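Local atomic coordinates of diacylglycerol kinase (Bacillus anthracis, PDB entry 3S40), a protein that probably transfers the gamma-phosphate of ATP to diacylglycerol or a related lipid. Residues V64-D73 against P90-N101. Numbering follows the deposited sequence.
Sequences VDLIIVFGGD and PTLAIIPGGTCN
Strands 66-71 and 91-96 are the two parallel strands of a beta-alpha-beta unit whose crossover helix, 73-83, packs over Val69, Leu92 and Ile94. Their backbones are laced by a parallel ladder in which Ile67 N donates to Thr91 O (2.8 Å) and Ile95 N to Val69 O (2.8 Å). Val69 CG1, held between its backbone N and carbonyl carbon (chi1 51°), lies against Ala93 O and reaches Ile94 CG1 at 4.0 Å. On the face bearing Ile68 and Phe70, towards helix 113-120, Ile95 splits its branches: CD1 meets Ile68 CG2, while CG2 lies 3.7 Å from Phe70 CD1. The same ring turns its edge to the carbonyl oxygens of Ile95 and Pro96. At the C-terminal ends of the two strands, Gly71-Gly72-Asp73, the start of the family's Gly-Gly-Asp-Gly-Thr signature, comes beside the Gly97-Gly98 turn, where Gly72 CA and Gly98 N approach to 3.5 Å. Asp73 then reaches across, its OD1 accepting Asn101 N on the syn side at 2.9 Å; OD2 takes Asp102 N at the start of the next helix. The side-chain amide of Asn101 closes its own loop, OD1 receiving Gly98 N (2.8 Å) on a lone pair, and a water donates to both that oxygen and Gly71 O.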
loop_
_atom_site.group_PDB
_atom_site.type_symbol
_atom_site.label_atom_id
_atom_site.label_comp_id
_atom_site.label_asym_id
_atom_site.label_seq_id
_atom_site.Cartn_x
_atom_site.Cartn_y
_atom_site.Cartn_z
ATOM N N VAL A 64 11.821 -16.468 -10.051
ATOM C CA VAL A 64 12.797 -15.469 -9.622
ATOM C C VAL A 64 12.772 -15.267 -8.120
ATOM O O VAL A 64 11.837 -15.676 -7.451
ATOM C CB VAL A 64 12.589 -14.077 -10.300
ATOM C CG1 VAL A 64 12.954 -14.128 -11.803
ATOM C CG2 VAL A 64 11.158 -13.564 -10.099
ATOM N N ASP A 65 13.793 -14.595 -7.609
ATOM C CA ASP A 65 13.936 -14.353 -6.177
ATOM C C ASP A 65 13.509 -12.949 -5.804
ATOM O O ASP A 65 13.167 -12.694 -4.662
ATOM C CB ASP A 65 15.386 -14.585 -5.743
ATOM C CG ASP A 65 15.899 -15.948 -6.193
ATOM O OD1 ASP A 65 15.423 -16.966 -5.642
ATOM O OD2 ASP A 65 16.746 -16.002 -7.112
ATOM N N LEU A 66 13.520 -12.052 -6.782
ATOM C CA LEU A 66 13.196 -10.656 -6.547
ATOM C C LEU A 66 12.418 -10.140 -7.739
ATOM O O LEU A 66 12.830 -10.347 -8.896
ATOM C CB LEU A 66 14.493 -9.850 -6.386
ATOM C CG LEU A 66 14.351 -8.331 -6.218
ATOM C CD1 LEU A 66 13.492 -7.975 -4.965
ATOM C CD2 LEU A 66 15.725 -7.652 -6.147
ATOM N N ILE A 67 11.289 -9.504 -7.471
ATOM C CA ILE A 67 10.535 -8.787 -8.499
ATOM C C ILE A 67 10.576 -7.288 -8.210
ATOM O O ILE A 67 10.193 -6.842 -7.130
ATOM C CB ILE A 67 9.064 -9.260 -8.603
ATOM C CG1 ILE A 67 9.007 -10.721 -9.091
ATOM C CG2 ILE A 67 8.269 -8.358 -9.549
ATOM C CD1 ILE A 67 7.622 -11.213 -9.462
ATOM N N ILE A 68 11.084 -6.514 -9.163
ATOM C CA ILE A 68 11.151 -5.065 -9.019
ATOM C C ILE A 68 10.089 -4.456 -9.900
ATOM O O ILE A 68 9.937 -4.858 -11.053
ATOM C CB ILE A 68 12.520 -4.527 -9.454
ATOM C CG1 ILE A 68 13.626 -5.291 -8.721
ATOM C CG2 ILE A 68 12.604 -3.001 -9.241
ATOM C CD1 ILE A 68 15.026 -4.920 -9.181
ATOM N N VAL A 69 9.324 -3.511 -9.372
ATOM C CA VAL A 69 8.335 -2.828 -10.218
ATOM C C VAL A 69 8.659 -1.344 -10.363
ATOM O O VAL A 69 8.773 -0.636 -9.373
ATOM C CB VAL A 69 6.902 -3.049 -9.686
ATOM C CG1 VAL A 69 6.824 -2.702 -8.213
ATOM C CG2 VAL A 69 5.892 -2.264 -10.513
ATOM N N PHE A 70 8.860 -0.887 -11.602
ATOM C CA PHE A 70 8.981 0.536 -11.880
ATOM C C PHE A 70 7.644 1.069 -12.342
ATOM O O PHE A 70 7.206 0.769 -13.446
ATOM C CB PHE A 70 10.031 0.817 -12.953
ATOM C CG PHE A 70 10.104 2.281 -13.356
ATOM C CD1 PHE A 70 10.118 3.280 -12.398
ATOM C CD2 PHE A 70 10.189 2.649 -14.694
ATOM C CE1 PHE A 70 10.193 4.634 -12.759
ATOM C CE2 PHE A 70 10.273 3.999 -15.066
ATOM C CZ PHE A 70 10.269 4.990 -14.101
ATOM N N GLY A 71 6.983 1.853 -11.499
ATOM C CA GLY A 71 5.691 2.405 -11.871
ATOM C C GLY A 71 4.932 3.038 -10.722
ATOM O O GLY A 71 5.380 3.013 -9.573
ATOM N N GLY A 72 3.766 3.597 -11.035
ATOM C CA GLY A 72 2.925 4.209 -10.018
ATOM C C GLY A 72 2.138 3.242 -9.146
ATOM O O GLY A 72 2.347 2.020 -9.167
ATOM N N ASP A 73 1.220 3.805 -8.367
ATOM C CA ASP A 73 0.415 3.035 -7.423
ATOM C C ASP A 73 -0.440 1.977 -8.113
ATOM O O ASP A 73 -0.627 0.887 -7.589
ATOM C CB ASP A 73 -0.452 3.976 -6.575
ATOM C CG ASP A 73 0.376 5.034 -5.841
ATOM O OD1 ASP A 73 0.845 6.000 -6.497
ATOM O OD2 ASP A 73 0.558 4.897 -4.613
ATOM N N PRO A 90 8.120 -14.200 -4.312
ATOM C CA PRO A 90 9.444 -13.585 -4.158
ATOM C C PRO A 90 9.380 -12.245 -3.412
ATOM O O PRO A 90 8.335 -11.610 -3.310
ATOM C CB PRO A 90 9.895 -13.334 -5.608
ATOM C CG PRO A 90 8.625 -13.253 -6.394
ATOM C CD PRO A 90 7.630 -14.174 -5.701
ATOM N N THR A 91 10.532 -11.823 -2.919
ATOM C CA THR A 91 10.734 -10.462 -2.471
ATOM C C THR A 91 10.332 -9.454 -3.537
ATOM O O THR A 91 10.593 -9.638 -4.746
ATOM C CB THR A 91 12.188 -10.250 -2.080
ATOM O OG1 THR A 91 12.514 -11.172 -1.036
ATOM C CG2 THR A 91 12.444 -8.792 -1.568
ATOM N N LEU A 92 9.685 -8.388 -3.082
ATOM C CA LEU A 92 9.212 -7.332 -3.977
ATOM C C LEU A 92 9.932 -6.008 -3.675
ATOM O O LEU A 92 10.289 -5.729 -2.522
ATOM C CB LEU A 92 7.687 -7.189 -3.838
ATOM C CG LEU A 92 6.892 -6.268 -4.764
ATOM C CD1 LEU A 92 6.976 -6.730 -6.220
ATOM C CD2 LEU A 92 5.433 -6.201 -4.308
ATOM N N ALA A 93 10.160 -5.208 -4.713
ATOM C CA ALA A 93 10.773 -3.888 -4.575
ATOM C C ALA A 93 10.058 -2.915 -5.498
ATOM O O ALA A 93 9.487 -3.320 -6.510
ATOM C CB ALA A 93 12.257 -3.936 -4.878
ATOM N N ILE A 94 10.066 -1.638 -5.133
ATOM C CA ILE A 94 9.348 -0.615 -5.892
ATOM C C ILE A 94 10.304 0.484 -6.277
ATOM O O ILE A 94 11.059 0.961 -5.448
ATOM C CB ILE A 94 8.222 0.036 -5.029
ATOM C CG1 ILE A 94 7.214 -1.022 -4.568
ATOM C CG2 ILE A 94 7.528 1.168 -5.798
ATOM C CD1 ILE A 94 6.222 -0.484 -3.549
ATOM N N ILE A 95 10.285 0.873 -7.543
ATOM C CA ILE A 95 10.906 2.114 -7.939
ATOM C C ILE A 95 9.752 3.000 -8.297
ATOM O O ILE A 95 8.975 2.676 -9.182
ATOM C CB ILE A 95 11.840 1.960 -9.126
ATOM C CG1 ILE A 95 12.937 0.953 -8.790
ATOM C CG2 ILE A 95 12.454 3.323 -9.474
ATOM C CD1 ILE A 95 13.736 0.504 -10.004
ATOM N N PRO A 96 9.623 4.121 -7.584
ATOM C CA PRO A 96 8.444 4.991 -7.656
ATOM C C PRO A 96 8.340 5.667 -9.023
ATOM O O PRO A 96 9.233 6.394 -9.393
ATOM C CB PRO A 96 8.693 6.017 -6.543
ATOM C CG PRO A 96 10.180 6.052 -6.395
ATOM C CD PRO A 96 10.674 4.654 -6.711
ATOM N N GLY A 97 7.264 5.416 -9.760
ATOM C CA GLY A 97 7.127 5.972 -11.091
ATOM C C GLY A 97 5.808 6.685 -11.297
ATOM O O GLY A 97 5.424 6.971 -12.431
ATOM N N GLY A 98 5.115 6.973 -10.198
ATOM C CA GLY A 98 3.847 7.678 -10.252
ATOM C C GLY A 98 4.000 9.023 -9.571
ATOM O O GLY A 98 5.117 9.515 -9.416
ATOM N N THR A 99 2.888 9.619 -9.153
ATOM C CA THR A 99 2.957 10.877 -8.416
ATOM C C THR A 99 2.912 10.652 -6.896
ATOM O O THR A 99 3.647 11.298 -6.153
ATOM C CB THR A 99 1.868 11.869 -8.866
ATOM O OG1 THR A 99 0.575 11.292 -8.660
ATOM C CG2 THR A 99 2.041 12.204 -10.347
ATOM N N CYS A 100 2.079 9.720 -6.437
ATOM C CA CYS A 100 1.981 9.450 -4.999
ATOM C C CYS A 100 3.009 8.452 -4.492
ATOM O O CYS A 100 3.747 8.739 -3.549
ATOM C CB CYS A 100 0.576 9.001 -4.612
ATOM S SG CYS A 100 -0.630 10.321 -4.763
ATOM N N ASN A 101 3.034 7.269 -5.096
ATOM C CA ASN A 101 3.985 6.249 -4.695
ATOM C C ASN A 101 3.869 5.979 -3.184
ATOM O O ASN A 101 4.865 5.885 -2.466
ATOM C CB ASN A 101 5.379 6.710 -5.102
ATOM C CG ASN A 101 5.430 7.123 -6.564
ATOM O OD1 ASN A 101 5.053 6.341 -7.444
ATOM N ND2 ASN A 101 5.864 8.354 -6.832
HETATM O O HOH W 1 13.278 -14.170 -2.480
HETATM O O HOH W 2 4.903 3.678 -6.998
#